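Local coordinates for uncharacterized conserved protein (PDB 2QYA) that is of unknown function but belongs to the DUF424 family and forms a two-chain assembly of alpha/beta subunits, at residues V6-H11 / L19-E24; K58-V63 / V85-L90; E69-I74 / I109-P114. The protein carries 2 engineered substitutions. One frame throughout, in Å; residues are numbered along the deposited sequence.

Contact 1: residues V6-H11 / L19-E24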
ATOM      1  N   VAL A   6       2.458 -12.507  16.623  1.00 38.68           N
ATOM      2  CA  VAL A   6       2.717 -11.632  15.495  1.00 38.79           C
ATOM      3  C   VAL A   6       1.656 -10.509  15.401  1.00 38.15           C
ATOM      4  O   VAL A   6       0.474 -10.773  15.569  1.00 37.56           O
ATOM      5  CB  VAL A   6       2.775 -12.494  14.218  1.00 38.47           C
ATOM      6  CG1 VAL A   6       1.366 -12.883  13.768  1.00 39.40           C
ATOM      7  CG2 VAL A   6       3.520 -11.810  13.142  1.00 40.97           C
ATOM      8  N   LEU A   7       2.076  -9.276  15.108  1.00 37.99           N
ATOM      9  CA  LEU A   7       1.145  -8.162  14.822  1.00 38.38           C
ATOM     10  C   LEU A   7       0.681  -8.125  13.353  1.00 39.99           C
ATOM     11  O   LEU A   7       1.504  -8.116  12.402  1.00 39.77           O
ATOM     12  CB  LEU A   7       1.794  -6.815  15.194  1.00 38.27           C
ATOM     13  CG  LEU A   7       2.428  -6.716  16.593  1.00 38.36           C
ATOM     14  CD1 LEU A   7       3.296  -5.493  16.737  1.00 35.85           C
ATOM     15  CD2 LEU A   7       1.348  -6.757  17.675  1.00 39.99           C
ATOM     16  N   LEU A   8      -0.636  -8.133  13.153  1.00 40.92           N
ATOM     17  CA  LEU A   8      -1.202  -8.018  11.813  1.00 41.11           C
ATOM     18  C   LEU A   8      -1.974  -6.703  11.694  1.00 41.69           C
ATOM     19  O   LEU A   8      -2.885  -6.401  12.485  1.00 40.58           O
ATOM     20  CB  LEU A   8      -2.079  -9.213  11.471  1.00 40.70           C
ATOM     21  CG  LEU A   8      -2.799  -9.287  10.117  1.00 41.09           C
ATOM     22  CD1 LEU A   8      -1.878  -9.162   8.892  1.00 39.78           C
ATOM     23  CD2 LEU A   8      -3.522 -10.610  10.045  1.00 42.25           C
ATOM     24  N   ASN A   9      -1.568  -5.916  10.704  1.00 42.33           N
ATOM     25  CA  ASN A   9      -2.136  -4.620  10.460  1.00 43.17           C
ATOM     26  C   ASN A   9      -2.556  -4.628   9.002  1.00 43.55           C
ATOM     27  O   ASN A   9      -1.694  -4.715   8.124  1.00 44.11           O
ATOM     28  CB  ASN A   9      -1.087  -3.556  10.780  1.00 43.39           C
ATOM     29  CG  ASN A   9      -1.609  -2.108  10.616  1.00 43.92           C
ATOM     30  OD1 ASN A   9      -2.812  -1.871  10.450  1.00 44.12           O
ATOM     31  ND2 ASN A   9      -0.679  -1.142  10.649  1.00 43.05           N
ATOM     32  N   ILE A  10      -3.875  -4.604   8.763  1.00 43.60           N
ATOM     33  CA  ILE A  10      -4.485  -4.567   7.425  1.00 43.79           C
ATOM     34  C   ILE A  10      -5.241  -3.253   7.189  1.00 44.44           C
ATOM     35  O   ILE A  10      -6.184  -2.926   7.928  1.00 45.05           O
ATOM     36  CB  ILE A  10      -5.517  -5.689   7.209  1.00 43.72           C
ATOM     37  CG1 ILE A  10      -4.880  -7.085   7.340  1.00 44.69           C
ATOM     38  CG2 ILE A  10      -6.245  -5.507   5.839  1.00 43.79           C
ATOM     39  CD1 ILE A  10      -5.886  -8.261   7.327  1.00 44.09           C
ATOM     40  N   HIS A  11      -4.848  -2.519   6.152  1.00 43.61           N
ATOM     41  CA  HIS A  11      -5.533  -1.301   5.751  1.00 43.47           C
ATOM     42  C   HIS A  11      -5.689  -1.238   4.223  1.00 43.22           C
ATOM     43  O   HIS A  11      -4.747  -1.517   3.483  1.00 41.79           O
ATOM     44  CB  HIS A  11      -4.766  -0.078   6.235  1.00 44.18           C
ATOM     45  CG  HIS A  11      -5.603   1.152   6.283  1.00 47.97           C
ATOM     46  ND1 HIS A  11      -6.531   1.377   7.277  1.00 53.24           N
ATOM     47  CD2 HIS A  11      -5.705   2.195   5.430  1.00 51.09           C
ATOM     48  CE1 HIS A  11      -7.152   2.520   7.049  1.00 53.13           C
ATOM     49  NE2 HIS A  11      -6.674   3.035   5.931  1.00 52.60           N
ATOM     50  N   LEU A  19      -1.213  -5.609   3.844  1.00 35.93           N
ATOM     51  CA  LEU A  19      -1.172  -6.527   4.957  1.00 35.23           C
ATOM     52  C   LEU A  19       0.238  -6.460   5.496  1.00 35.46           C
ATOM     53  O   LEU A  19       1.195  -6.860   4.812  1.00 34.90           O
ATOM     54  CB  LEU A  19      -1.533  -7.947   4.527  1.00 35.88           C
ATOM     55  CG  LEU A  19      -2.654  -8.202   3.503  1.00 37.44           C
ATOM     56  CD1 LEU A  19      -2.833  -9.688   3.192  1.00 36.20           C
ATOM     57  CD2 LEU A  19      -3.949  -7.632   3.946  1.00 38.51           C
ATOM     58  N   ALA A  20       0.378  -5.880   6.690  1.00 34.73           N
ATOM     59  CA  ALA A  20       1.669  -5.779   7.352  1.00 35.40           C
ATOM     60  C   ALA A  20       1.742  -6.700   8.584  1.00 36.00           C
ATOM     61  O   ALA A  20       0.835  -6.731   9.415  1.00 35.16           O
ATOM     62  CB  ALA A  20       1.989  -4.333   7.737  1.00 34.27           C
ATOM     63  N   LEU A  21       2.839  -7.426   8.695  1.00 36.92           N
ATOM     64  CA  LEU A  21       3.019  -8.392   9.767  1.00 38.08           C
ATOM     65  C   LEU A  21       4.300  -8.014  10.438  1.00 38.56           C
ATOM     66  O   LEU A  21       5.275  -7.693   9.758  1.00 39.08           O
ATOM     67  CB  LEU A  21       3.134  -9.809   9.212  1.00 37.72           C
ATOM     68  CG  LEU A  21       1.891 -10.455   8.627  1.00 39.17           C
ATOM     69  CD1 LEU A  21       2.280 -11.300   7.433  1.00 43.80           C
ATOM     70  CD2 LEU A  21       1.228 -11.321   9.673  1.00 41.16           C
ATOM     71  N   CYS A  22       4.311  -8.035  11.761  1.00 38.92           N
ATOM     72  CA  CYS A  22       5.535  -7.740  12.495  1.00 39.77           C
ATOM     73  C   CYS A  22       5.585  -8.616  13.735  1.00 40.80           C
ATOM     74  O   CYS A  22       4.557  -8.777  14.413  1.00 40.53           O
ATOM     75  CB  CYS A  22       5.541  -6.266  12.898  1.00 39.25           C
ATOM     76  SG  CYS A  22       7.042  -5.598  13.596  1.00 40.48           S
ATOM     77  N   ASP A  23       6.759  -9.174  14.045  1.00 41.55           N
ATOM     78  CA  ASP A  23       6.948  -9.844  15.345  1.00 42.83           C
ATOM     79  C   ASP A  23       6.684  -8.846  16.477  1.00 42.81           C
ATOM     80  O   ASP A  23       7.179  -7.723  16.472  1.00 42.48           O
ATOM     81  CB  ASP A  23       8.349 -10.474  15.474  1.00 42.77           C
ATOM     82  CG  ASP A  23       8.528 -11.676  14.566  1.00 44.27           C
ATOM     83  OD1 ASP A  23       7.801 -11.769  13.538  1.00 45.69           O
ATOM     84  OD2 ASP A  23       9.387 -12.543  14.878  1.00 44.99           O
ATOM     85  N   GLU A  24       5.864  -9.259  17.429  1.00 44.03           N
ATOM     86  CA  GLU A  24       5.468  -8.391  18.523  1.00 45.21           C
ATOM     87  C   GLU A  24       6.674  -7.901  19.304  1.00 47.03           C
ATOM     88  O   GLU A  24       6.758  -6.714  19.613  1.00 46.81           O
ATOM     89  CB  GLU A  24       4.508  -9.134  19.431  1.00 45.22           C
ATOM     90  CG  GLU A  24       3.692  -8.287  20.371  1.00 44.13           C
ATOM     91  CD  GLU A  24       2.872  -9.173  21.284  1.00 42.60           C
ATOM     92  OE1 GLU A  24       3.500  -9.936  22.041  1.00 41.12           O
ATOM     93  OE2 GLU A  24       1.628  -9.143  21.212  1.00 39.60           O
TER
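Strands 6-11 and 19-23 run antiparallel, their axes 4.5 Å apart at closest approach, with V6, L8, I10, L19, L21 and D23 on one face and L7, N9, A20 and C22 on the other. L7 with C22 and N9 with A20 are hydrogen-bonded pairs; the bond from L7 N to C22 O is short, 2.6 Å, and lies nearly along the C=O axis, whereas C22 N meets L7 O in the carbonyl plane on a lone pair, and N9 N and A20 N also meet their acceptors in plane. I10 and L19 lie side by side and point the same way: with CG beside its own backbone N (chi1 -39°), L19 lays CD2 against the whole I10 side chain, nearest CG1 at 3.6 Å. L8 holds CG anti to the backbone N (chi1 179°), which brings its CD1 to 3.9 Å from L21 CD2, again alongside. V6 has CG1 in the crowded position between N and carbonyl carbon, so CG2, anti to the backbone N, comes to 3.4 Å from C22 O. A55 and I59 meet V6 and L8, A81 meets V6 and L21, and D23 accepts A81 N at OD1 and L80 N at OD2. On the other face L7 CD2 crosses the E24 chain at about a right angle, 3.9 Å from E24 CG, while E24 OE2 is hydrogen-bonded to S49. N9 and A20 pack on T13 of the second subunit. This is a beta hairpin within a mixed sheet, one largely apolar face (V6, L8, L19, L21) packed against helices 52-66 and 79-87, I10 at its exposed end.

Contact 2: residues K58-V63 / V85-L90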
ATOM      1  N   LYS A  58      -5.807 -15.483   8.343  1.00 45.81           N
ATOM      2  CA  LYS A  58      -6.291 -14.150   7.943  1.00 46.26           C
ATOM      3  C   LYS A  58      -5.620 -13.624   6.663  1.00 45.72           C
ATOM      4  O   LYS A  58      -6.255 -12.953   5.855  1.00 45.49           O
ATOM      5  CB  LYS A  58      -6.143 -13.123   9.075  1.00 46.30           C
ATOM      6  CG  LYS A  58      -7.475 -12.652   9.714  1.00 49.21           C
ATOM      7  CD  LYS A  58      -8.180 -13.766  10.522  1.00 52.18           C
ATOM      8  CE  LYS A  58      -9.463 -13.265  11.292  1.00 53.98           C
ATOM      9  NZ  LYS A  58      -9.160 -12.319  12.429  1.00 58.49           N
ATOM     10  N   ILE A  59      -4.336 -13.903   6.522  1.00 45.44           N
ATOM     11  CA  ILE A  59      -3.559 -13.506   5.343  1.00 46.57           C
ATOM     12  C   ILE A  59      -4.087 -14.211   4.106  1.00 45.85           C
ATOM     13  O   ILE A  59      -4.404 -13.556   3.127  1.00 46.23           O
ATOM     14  CB  ILE A  59      -2.013 -13.716   5.562  1.00 46.87           C
ATOM     15  CG1 ILE A  59      -1.356 -12.397   5.891  1.00 46.77           C
ATOM     16  CG2 ILE A  59      -1.333 -14.264   4.350  1.00 48.69           C
ATOM     17  CD1 ILE A  59      -1.780 -11.845   7.152  1.00 48.69           C
ATOM     18  N   ARG A  60      -4.240 -15.527   4.186  1.00 45.63           N
ATOM     19  CA  ARG A  60      -4.894 -16.298   3.141  1.00 45.83           C
ATOM     20  C   ARG A  60      -6.231 -15.701   2.743  1.00 45.43           C
ATOM     21  O   ARG A  60      -6.512 -15.559   1.555  1.00 45.07           O
ATOM     22  CB  ARG A  60      -5.163 -17.725   3.593  1.00 46.24           C
ATOM     23  CG  ARG A  60      -4.015 -18.661   3.493  1.00 48.35           C
ATOM     24  CD  ARG A  60      -4.475 -20.100   3.769  1.00 52.27           C
ATOM     25  NE  ARG A  60      -3.341 -20.935   4.170  1.00 57.55           N
ATOM     26  CZ  ARG A  60      -3.085 -21.346   5.421  1.00 60.43           C
ATOM     27  NH1 ARG A  60      -3.905 -21.042   6.437  1.00 58.81           N
ATOM     28  NH2 ARG A  60      -2.004 -22.089   5.652  1.00 60.84           N
ATOM     29  N   GLU A  61      -7.068 -15.389   3.731  1.00 44.28           N
ATOM     30  CA  GLU A  61      -8.425 -14.923   3.438  1.00 44.30           C
ATOM     31  C   GLU A  61      -8.443 -13.544   2.783  1.00 42.03           C
ATOM     32  O   GLU A  61      -9.263 -13.303   1.921  1.00 41.66           O
ATOM     33  CB  GLU A  61      -9.288 -14.890   4.701  1.00 44.16           C
ATOM     34  CG  GLU A  61      -9.599 -16.267   5.324  1.00 47.69           C
ATOM     35  CD  GLU A  61     -10.138 -16.150   6.770  1.00 47.96           C
ATOM     36  OE1 GLU A  61      -9.910 -15.097   7.418  1.00 50.81           O
ATOM     37  OE2 GLU A  61     -10.776 -17.113   7.256  1.00 51.87           O
ATOM     38  N   ALA A  62      -7.567 -12.635   3.217  1.00 40.52           N
ATOM     39  CA  ALA A  62      -7.533 -11.299   2.646  1.00 39.72           C
ATOM     40  C   ALA A  62      -7.017 -11.376   1.203  1.00 39.97           C
ATOM     41  O   ALA A  62      -7.507 -10.653   0.344  1.00 39.18           O
ATOM     42  CB  ALA A  62      -6.685 -10.359   3.484  1.00 39.29           C
ATOM     43  N   VAL A  63      -6.062 -12.275   0.941  1.00 39.97           N
ATOM     44  CA  VAL A  63      -5.534 -12.462  -0.422  1.00 41.02           C
ATOM     45  C   VAL A  63      -6.630 -12.942  -1.393  1.00 41.39           C
ATOM     46  O   VAL A  63      -6.793 -12.367  -2.460  1.00 41.53           O
ATOM     47  CB  VAL A  63      -4.256 -13.363  -0.453  1.00 41.18           C
ATOM     48  CG1 VAL A  63      -3.962 -13.884  -1.866  1.00 41.97           C
ATOM     49  CG2 VAL A  63      -3.063 -12.589   0.058  1.00 40.34           C
ATOM     50  N   VAL A  85       4.067 -15.824   6.411  1.00 41.39           N
ATOM     51  CA  VAL A  85       3.898 -15.648   4.969  1.00 42.73           C
ATOM     52  C   VAL A  85       4.123 -16.985   4.235  1.00 43.46           C
ATOM     53  O   VAL A  85       3.359 -17.331   3.334  1.00 43.84           O
ATOM     54  CB  VAL A  85       4.811 -14.532   4.421  1.00 43.12           C
ATOM     55  CG1 VAL A  85       4.624 -14.392   2.915  1.00 41.91           C
ATOM     56  CG2 VAL A  85       4.522 -13.199   5.136  1.00 41.21           C
ATOM     57  N   VAL A  86       5.143 -17.737   4.664  1.00 44.79           N
ATOM     58  CA  VAL A  86       5.463 -19.072   4.121  1.00 45.70           C
ATOM     59  C   VAL A  86       4.310 -20.029   4.415  1.00 46.74           C
ATOM     60  O   VAL A  86       3.826 -20.751   3.522  1.00 46.99           O
ATOM     61  CB  VAL A  86       6.824 -19.663   4.707  1.00 45.60           C
ATOM     62  CG1 VAL A  86       7.110 -21.103   4.203  1.00 46.11           C
ATOM     63  CG2 VAL A  86       7.978 -18.805   4.384  1.00 44.51           C
ATOM     64  N   ASP A  87       3.839 -20.025   5.659  1.00 47.56           N
ATOM     65  CA  ASP A  87       2.806 -20.982   6.023  1.00 48.98           C
ATOM     66  C   ASP A  87       1.470 -20.704   5.375  1.00 48.44           C
ATOM     67  O   ASP A  87       0.616 -21.590   5.297  1.00 48.97           O
ATOM     68  CB  ASP A  87       2.629 -21.082   7.529  1.00 50.18           C
ATOM     69  CG  ASP A  87       2.467 -22.500   7.981  1.00 54.12           C
ATOM     70  OD1 ASP A  87       3.460 -23.049   8.518  1.00 60.93           O
ATOM     71  OD2 ASP A  87       1.378 -23.084   7.772  1.00 58.16           O
ATOM     72  N   ALA A  88       1.278 -19.470   4.931  1.00 48.17           N
ATOM     73  CA  ALA A  88       0.087 -19.115   4.158  1.00 48.23           C
ATOM     74  C   ALA A  88       0.187 -19.571   2.695  1.00 48.08           C
ATOM     75  O   ALA A  88      -0.785 -19.472   1.957  1.00 48.61           O
ATOM     76  CB  ALA A  88      -0.187 -17.610   4.249  1.00 47.82           C
ATOM     77  N   GLY A  89       1.362 -20.057   2.293  1.00 48.89           N
ATOM     78  CA  GLY A  89       1.625 -20.537   0.923  1.00 49.53           C
ATOM     79  C   GLY A  89       1.936 -19.402  -0.038  1.00 50.32           C
ATOM     80  O   GLY A  89       1.809 -19.552  -1.257  1.00 51.43           O
ATOM     81  N   LEU A  90       2.354 -18.264   0.508  1.00 50.04           N
ATOM     82  CA  LEU A  90       2.486 -17.054  -0.268  1.00 49.84           C
ATOM     83  C   LEU A  90       3.911 -16.859  -0.779  1.00 49.94           C
ATOM     84  O   LEU A  90       4.130 -16.182  -1.788  1.00 49.32           O
ATOM     85  CB  LEU A  90       2.040 -15.853   0.579  1.00 50.17           C
ATOM     86  CG  LEU A  90       0.675 -15.154   0.363  1.00 50.22           C
ATOM     87  CD1 LEU A  90      -0.360 -15.898  -0.467  1.00 48.43           C
ATOM     88  CD2 LEU A  90       0.096 -14.732   1.705  1.00 48.70           C
TER
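Two helices packed on the same face of the mixed sheet meet here: the middle of helix 52-66 touches the C-terminal end of helix 79-87, where G89, with positive phi (82°), closes a Schellman motif. In that turn G89 N bonds back to V86 O and L90 N to V85 O at 3.1 Å, which turns the chain so that L90 comes round to face the neighbouring helix. A88 CB touches two side chains of that helix, 3.5 Å from I59 CG2 and 4.0 Å from R60 CG. L90 crosses I59 obliquely and meets V63 tip to tip, its CD2 4.2 Å from V63 CG2. Farther in, I59 packs on L19 and L21, V63 on V72 and I109, and L90 on I74 and M107, so the apolar part of the contact runs on into the layer between helices and sheet. R60 lies along the outer edge. Its CG is beside the backbone N (chi1 -82°) and the chain is extended from CG to NE, carrying the guanidinium across A88 to the helix end, with NH2 2.7 Å from D87 O. The D87 carboxylate lies beyond salt-bridge range, OD2 being 4.1 Å from R60 NH2. A positive guanidinium beside the carbonyl-rich end of a helix would be favoured by the helix dipole and by the nearby negative charge, so the solvent-facing side at R60 and D87 is probably electrostatically favourable while the inner side rests on apolar packing.

Contact 3: residues E69-I74 / I109-P114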
ATOM      1  N   GLU A  69      -9.937  -7.349  -7.161  1.00 40.19           N
ATOM      2  CA  GLU A  69     -10.372  -5.997  -6.879  1.00 40.53           C
ATOM      3  C   GLU A  69      -9.289  -5.004  -6.524  1.00 39.15           C
ATOM      4  O   GLU A  69      -9.414  -3.810  -6.818  1.00 39.04           O
ATOM      5  CB  GLU A  69     -11.444  -6.026  -5.791  1.00 41.81           C
ATOM      6  CG  GLU A  69     -12.829  -6.106  -6.400  1.00 47.45           C
ATOM      7  CD  GLU A  69     -13.721  -7.071  -5.679  1.00 55.37           C
ATOM      8  OE1 GLU A  69     -13.660  -7.100  -4.422  1.00 58.71           O
ATOM      9  OE2 GLU A  69     -14.481  -7.798  -6.377  1.00 58.51           O
ATOM     10  N   LYS A  70      -8.230  -5.487  -5.892  1.00 36.73           N
ATOM     11  CA  LYS A  70      -7.216  -4.588  -5.412  1.00 36.24           C
ATOM     12  C   LYS A  70      -5.879  -5.251  -5.576  1.00 36.37           C
ATOM     13  O   LYS A  70      -5.794  -6.481  -5.667  1.00 36.54           O
ATOM     14  CB  LYS A  70      -7.448  -4.271  -3.908  1.00 35.90           C
ATOM     15  CG  LYS A  70      -8.788  -3.631  -3.561  1.00 33.13           C
ATOM     16  CD  LYS A  70      -8.828  -2.166  -3.945  1.00 32.93           C
ATOM     17  CE  LYS A  70     -10.276  -1.639  -3.873  1.00 35.02           C
ATOM     18  NZ  LYS A  70     -10.366  -0.153  -4.114  1.00 38.19           N
ATOM     19  N   THR A  71      -4.831  -4.439  -5.603  1.00 37.25           N
ATOM     20  CA  THR A  71      -3.477  -4.931  -5.381  1.00 37.79           C
ATOM     21  C   THR A  71      -3.268  -5.174  -3.879  1.00 38.27           C
ATOM     22  O   THR A  71      -3.591  -4.303  -3.057  1.00 38.46           O
ATOM     23  CB  THR A  71      -2.437  -3.953  -5.930  1.00 37.76           C
ATOM     24  OG1 THR A  71      -2.603  -3.893  -7.349  1.00 41.24           O
ATOM     25  CG2 THR A  71      -1.002  -4.420  -5.617  1.00 36.98           C
ATOM     26  N   VAL A  72      -2.724  -6.347  -3.537  1.00 37.65           N
ATOM     27  CA  VAL A  72      -2.414  -6.693  -2.150  1.00 37.20           C
ATOM     28  C   VAL A  72      -0.900  -6.613  -1.992  1.00 37.45           C
ATOM     29  O   VAL A  72      -0.155  -7.345  -2.667  1.00 36.95           O
ATOM     30  CB  VAL A  72      -2.960  -8.097  -1.755  1.00 37.73           C
ATOM     31  CG1 VAL A  72      -2.482  -8.524  -0.349  1.00 36.73           C
ATOM     32  CG2 VAL A  72      -4.491  -8.137  -1.838  1.00 36.38           C
ATOM     33  N   ALA A  73      -0.442  -5.670  -1.165  1.00 36.57           N
ATOM     34  CA  ALA A  73       0.974  -5.527  -0.845  1.00 36.31           C
ATOM     35  C   ALA A  73       1.179  -6.117   0.521  1.00 37.34           C
ATOM     36  O   ALA A  73       0.445  -5.756   1.466  1.00 38.08           O
ATOM     37  CB  ALA A  73       1.380  -4.051  -0.866  1.00 36.19           C
ATOM     38  N   ILE A  74       2.119  -7.052   0.629  1.00 37.42           N
ATOM     39  CA  ILE A  74       2.474  -7.685   1.905  1.00 37.15           C
ATOM     40  C   ILE A  74       3.886  -7.290   2.305  1.00 37.25           C
ATOM     41  O   ILE A  74       4.819  -7.313   1.494  1.00 36.16           O
ATOM     42  CB  ILE A  74       2.374  -9.232   1.839  1.00 38.32           C
ATOM     43  CG1 ILE A  74       0.953  -9.643   1.426  1.00 38.81           C
ATOM     44  CG2 ILE A  74       2.835  -9.905   3.186  1.00 36.47           C
ATOM     45  CD1 ILE A  74       0.849 -10.982   0.784  1.00 42.89           C
ATOM     46  N   ILE A 109       0.894  -8.445  -4.927  1.00 37.71           N
ATOM     47  CA  ILE A 109       0.043  -9.421  -5.551  1.00 37.39           C
ATOM     48  C   ILE A 109      -0.987  -8.602  -6.259  1.00 37.71           C
ATOM     49  O   ILE A 109      -1.864  -8.020  -5.611  1.00 37.90           O
ATOM     50  CB  ILE A 109      -0.601 -10.338  -4.524  1.00 37.72           C
ATOM     51  CG1 ILE A 109       0.480 -11.001  -3.653  1.00 37.27           C
ATOM     52  CG2 ILE A 109      -1.484 -11.404  -5.225  1.00 37.79           C
ATOM     53  CD1 ILE A 109      -0.062 -11.909  -2.549  1.00 37.12           C
ATOM     54  N   LEU A 110      -0.864  -8.514  -7.592  1.00 37.00           N
ATOM     55  CA  LEU A 110      -1.797  -7.727  -8.394  1.00 36.41           C
ATOM     56  C   LEU A 110      -3.075  -8.514  -8.661  1.00 35.99           C
ATOM     57  O   LEU A 110      -3.066  -9.729  -8.594  1.00 35.02           O
ATOM     58  CB  LEU A 110      -1.120  -7.191  -9.685  1.00 37.23           C
ATOM     59  CG  LEU A 110      -0.360  -5.870  -9.418  1.00 38.24           C
ATOM     60  CD1 LEU A 110       0.965  -6.054  -8.626  1.00 38.05           C
ATOM     61  CD2 LEU A 110      -0.116  -5.105 -10.714  1.00 39.45           C
ATOM     62  N   PRO A 111      -4.195  -7.828  -8.949  1.00 36.10           N
ATOM     63  CA  PRO A 111      -5.432  -8.581  -9.208  1.00 36.89           C
ATOM     64  C   PRO A 111      -5.377  -9.456 -10.472  1.00 38.39           C
ATOM     65  O   PRO A 111      -4.548  -9.202 -11.380  1.00 37.92           O
ATOM     66  CB  PRO A 111      -6.489  -7.493  -9.432  1.00 36.88           C
ATOM     67  CG  PRO A 111      -5.888  -6.218  -9.097  1.00 35.92           C
ATOM     68  CD  PRO A 111      -4.391  -6.378  -9.047  1.00 36.36           C
ATOM     69  N   ARG A 112      -6.265 -10.449 -10.536  1.00 38.50           N
ATOM     70  CA  ARG A 112      -6.406 -11.249 -11.733  1.00 39.81           C
ATOM     71  C   ARG A 112      -6.935 -10.382 -12.869  1.00 40.91           C
ATOM     72  O   ARG A 112      -7.804  -9.513 -12.672  1.00 39.35           O
ATOM     73  CB  ARG A 112      -7.338 -12.440 -11.498  1.00 39.47           C
ATOM     74  CG  ARG A 112      -6.785 -13.410 -10.465  1.00 41.13           C
ATOM     75  CD  ARG A 112      -7.615 -14.643 -10.215  1.00 40.40           C
ATOM     76  NE  ARG A 112      -9.019 -14.407  -9.866  1.00 42.13           N
ATOM     77  CZ  ARG A 112      -9.914 -15.402  -9.825  1.00 42.49           C
ATOM     78  NH1 ARG A 112      -9.518 -16.637 -10.109  1.00 41.77           N
ATOM     79  NH2 ARG A 112     -11.183 -15.186  -9.527  1.00 41.22           N
ATOM     80  N   GLU A 113      -6.388 -10.625 -14.056  1.00 42.40           N
ATOM     81  CA  GLU A 113      -6.962 -10.106 -15.295  1.00 44.01           C
ATOM     82  C   GLU A 113      -8.436 -10.465 -15.367  1.00 43.90           C
ATOM     83  O   GLU A 113      -8.837 -11.560 -14.967  1.00 43.82           O
ATOM     84  CB  GLU A 113      -6.233 -10.711 -16.494  1.00 44.95           C
ATOM     85  CG  GLU A 113      -4.813 -10.221 -16.645  1.00 48.30           C
ATOM     86  CD  GLU A 113      -4.710  -9.008 -17.512  1.00 52.22           C
ATOM     87  OE1 GLU A 113      -5.722  -8.308 -17.674  1.00 57.65           O
ATOM     88  OE2 GLU A 113      -3.615  -8.739 -18.033  1.00 54.84           O
ATOM     89  N   PRO A 114      -9.259  -9.547 -15.884  1.00 43.77           N
ATOM     90  CA  PRO A 114     -10.697  -9.824 -15.882  1.00 43.58           C
ATOM     91  C   PRO A 114     -11.096 -10.965 -16.827  1.00 43.19           C
ATOM     92  O   PRO A 114     -10.457 -11.185 -17.858  1.00 43.70           O
ATOM     93  CB  PRO A 114     -11.327  -8.488 -16.345  1.00 43.73           C
ATOM     94  CG  PRO A 114     -10.192  -7.474 -16.270  1.00 45.07           C
ATOM     95  CD  PRO A 114      -8.930  -8.249 -16.492  1.00 43.33           C
TER
HETATM   96  O   HOH W   1      -4.681  -9.112  -5.676  1.00 34.72           O
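Two backbone hydrogen bonds tie V72 to I109 in an antiparallel hydrogen-bonded pair. V72 N donates a hydrogen bond to I109 O at 2.8 Å, nearly straight at 169°, and I109 N donates one to V72 O at 2.7 Å; both donors lie in the plane of the carbonyl they meet. I109 O is gripped further, since a water donates to it at 3.0 Å and to K70 O at 2.9 Å, bridging the two segments just where the regular pairing stops. The CA of T71 also points a C-H at I109 O. This pair is the last of the antiparallel pairing between strands 71-77 and 103-109 of the mixed sheet: I74 still bonds to M107, but beyond I109 the chain leaves as an extended tail. Apolar packing follows on both sides of the pair. I74 and I109 each hold CG1 beside the backbone N and anti to the carbonyl carbon, and their chains cross obliquely with the two CD1 methyls 3.6 Å apart. Y66 of helix 52-66 packs on V72 over the same face. On the other face T71 and L110 lie side by side, pointing the same way, with T71 CG2 3.9 Å from L110 CD1. The P111 ring, by contrast, lies against polar atoms of the chain entering the strand, its CG 3.4 Å from K70 O and its CD 3.5 Å from T71 OG1. Among the polar ends, K70 NZ bonds to G14 O, with a cation-pi contact from K70 to F44 of the second subunit, T71 OG1 makes a weak hydrogen bond to Q106 of the second subunit, and R112 NE forms a salt bridge with D68.

In the fold
Along the chain contact 1 closes first; the segments of contacts 2 and 3 then alternate, 58-63, 69-74, 85-90 and 109-114. Contacts 1 and 3 belong to one mixed sheet, centres about 19 Å apart, and join through neighbouring parallel strands 16-23 and 71-77, where L19 N probably bonds to A73 O. Contact 2 lies in the helical layer on one face of the sheet, its centre about 12 Å from that of contact 1 and 14 Å from that of contact 3. L8 and L21 reach I59 and V85 of the helices. The helices thus pack on the sheet within the subunit, while contacts 1 and 3 also supply residues that touch the second subunit; contact 2 does not.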